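Local coordinates for Pts system, fructose-specific iiabc component (Borrelia burgdorferi, PDB 5DLE), which is the IIB domain of a fructose-specific phosphotransferase system transporter, which probably passes phosphate to fructose as the sugar is taken up, at residues A67-L72 with E106-P111. Residues are numbered along the deposited sequence; the frame is centred on the assembly and turned at random. Where two conformers were deposited one is given.
Sequences ASVVIL and ESFNAP
Val69 meets Ser107 and Phe108 where residues 106-111, at the C-terminal side of helix 100-107, pack on strand 69-74. The strand belongs to the mainly parallel sheet of this IIB domain, an alpha/beta fold, with strands 13-19 and 88-91 beside it. Val69 buries the most surface, followed by Ser107 and Phe108. Val69 was modelled in two conformers, and the contacts here are those of one of them. Its CG1 stands anti to the carbonyl carbon (chi1 -69°) and lies over one face of the Phe108 ring. Val69 CG1 makes a CH-pi contact 4.0 Å from the centroid of the Phe108 ring. It lies 28° off the ring normal. The approach is off centre, and the nearest ring atom to Val69 CG1 is CD2 of Phe108, at 3.6 Å. Val69 CG2 sits over the same face, offset toward the rim near CE2 and CZ. The two side chains cross at about a right angle. Ser68 CB reaches Phe108 CE2 obliquely, and the ring also stacks with Tyr43.

Ser107 packs between Val69 and Ile71. Ser107 OG lies 3.8 Å from Val69 CG2, and the hydroxyl is hydrogen-bonded to the carbonyl of Ile104. Its CB rests on Ile71 CG1. Ser107 to Ala110 form a type I beta turn, closed by a 3.0 Å hydrogen bond from Ala110 N to Ser107 O. That same Ser107 O touches Val69 CG1 at 3.5 Å.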
loop_
_atom_site.group_PDB
_atom_site.type_symbol
_atom_site.label_atom_id
_atom_site.label_comp_id
_atom_site.label_asym_id
_atom_site.label_seq_id
_atom_site.Cartn_x
_atom_site.Cartn_y
_atom_site.Cartn_z
ATOM N N ALA A 67 8.544 -19.839 -21.160
ATOM C CA ALA A 67 7.745 -20.076 -19.962
ATOM C C ALA A 67 6.832 -21.282 -20.123
ATOM O O ALA A 67 6.268 -21.520 -21.192
ATOM C CB ALA A 67 6.886 -18.831 -19.694
ATOM N N SER A 68 6.628 -21.999 -19.012
ATOM C CA SER A 68 5.636 -23.061 -18.992
ATOM C C SER A 68 4.239 -22.495 -18.854
ATOM O O SER A 68 3.271 -23.064 -19.376
ATOM C CB SER A 68 5.881 -24.026 -17.844
ATOM O OG SER A 68 7.074 -24.743 -18.063
ATOM N N VAL A 69 4.123 -21.403 -18.102
ATOM C CA VAL A 69 2.829 -20.789 -17.792
ATOM C C VAL A 69 3.023 -19.284 -17.695
ATOM O O VAL A 69 4.114 -18.809 -17.376
ATOM C CB VAL A 69 2.252 -21.363 -16.466
ATOM C CG1 VAL A 69 1.838 -22.827 -16.645
ATOM C CG2 VAL A 69 3.312 -21.349 -15.389
ATOM N N VAL A 70 1.940 -18.543 -17.943
ATOM C CA VAL A 70 1.874 -17.096 -17.717
ATOM C C VAL A 70 0.829 -16.837 -16.628
ATOM O O VAL A 70 -0.314 -17.282 -16.754
ATOM C CB VAL A 70 1.457 -16.349 -19.001
ATOM C CG1 VAL A 70 1.308 -14.852 -18.750
ATOM C CG2 VAL A 70 2.449 -16.619 -20.187
ATOM N N ILE A 71 1.191 -16.081 -15.594
ATOM C CA ILE A 71 0.251 -15.701 -14.542
ATOM C C ILE A 71 0.049 -14.193 -14.623
ATOM O O ILE A 71 1.013 -13.420 -14.560
ATOM C CB ILE A 71 0.753 -16.113 -13.148
ATOM C CG1 ILE A 71 0.921 -17.631 -13.085
ATOM C CG2 ILE A 71 -0.210 -15.609 -12.016
ATOM C CD1 ILE A 71 1.468 -18.087 -11.752
ATOM N N LEU A 72 -1.197 -13.775 -14.797
ATOM C CA LEU A 72 -1.516 -12.340 -14.864
ATOM C C LEU A 72 -2.292 -12.006 -13.614
ATOM O O LEU A 72 -3.404 -12.511 -13.434
ATOM C CB LEU A 72 -2.364 -12.036 -16.093
ATOM C CG LEU A 72 -1.753 -12.421 -17.430
ATOM C CD1 LEU A 72 -2.679 -12.023 -18.585
ATOM C CD2 LEU A 72 -0.306 -11.865 -17.603
ATOM N N GLU A 106 -2.482 -24.067 -9.659
ATOM C CA GLU A 106 -3.572 -24.092 -10.631
ATOM C C GLU A 106 -3.127 -23.571 -11.996
ATOM O O GLU A 106 -3.742 -23.934 -13.007
ATOM C CB GLU A 106 -4.768 -23.263 -10.133
ATOM C CG GLU A 106 -5.546 -23.899 -8.964
ATOM C CD GLU A 106 -6.374 -22.894 -8.123
ATOM O OE1 GLU A 106 -6.538 -21.715 -8.529
ATOM O OE2 GLU A 106 -6.851 -23.293 -7.030
ATOM N N SER A 107 -2.085 -22.732 -12.050
ATOM C CA SER A 107 -1.735 -22.120 -13.328
ATOM C C SER A 107 -1.296 -23.157 -14.350
ATOM O O SER A 107 -1.486 -22.949 -15.544
ATOM C CB SER A 107 -0.638 -21.062 -13.152
ATOM O OG SER A 107 0.596 -21.684 -12.799
ATOM N N PHE A 108 -0.748 -24.278 -13.900
ATOM C CA PHE A 108 -0.274 -25.275 -14.850
ATOM C C PHE A 108 -1.411 -26.020 -15.530
ATOM O O PHE A 108 -1.158 -26.752 -16.501
ATOM C CB PHE A 108 0.648 -26.236 -14.111
ATOM C CG PHE A 108 1.939 -25.617 -13.761
ATOM C CD1 PHE A 108 2.093 -24.925 -12.550
ATOM C CD2 PHE A 108 2.985 -25.629 -14.678
ATOM C CE1 PHE A 108 3.286 -24.313 -12.247
ATOM C CE2 PHE A 108 4.199 -25.009 -14.394
ATOM C CZ PHE A 108 4.351 -24.326 -13.173
ATOM N N ASN A 109 -2.640 -25.866 -15.043
ATOM C CA ASN A 109 -3.814 -26.419 -15.701
ATOM C C ASN A 109 -4.633 -25.358 -16.408
ATOM O O ASN A 109 -5.738 -25.650 -16.849
ATOM C CB ASN A 109 -4.695 -27.156 -14.690
ATOM C CG ASN A 109 -3.969 -28.287 -14.015
ATOM O OD1 ASN A 109 -3.941 -28.370 -12.789
ATOM N ND2 ASN A 109 -3.355 -29.148 -14.803
ATOM N N ALA A 110 -4.133 -24.115 -16.466
ATOM C CA ALA A 110 -4.878 -23.012 -17.044
ATOM C C ALA A 110 -5.054 -23.209 -18.551
ATOM O O ALA A 110 -4.233 -23.865 -19.205
ATOM C CB ALA A 110 -4.150 -21.698 -16.756
ATOM N N PRO A 111 -6.115 -22.656 -19.131
ATOM C CA PRO A 111 -6.337 -22.858 -20.568
ATOM C C PRO A 111 -5.306 -22.140 -21.420
ATOM O O PRO A 111 -4.764 -21.092 -21.050
ATOM C CB PRO A 111 -7.740 -22.278 -20.793
ATOM C CG PRO A 111 -8.409 -22.437 -19.471
ATOM C CD PRO A 111 -7.322 -22.123 -18.467
#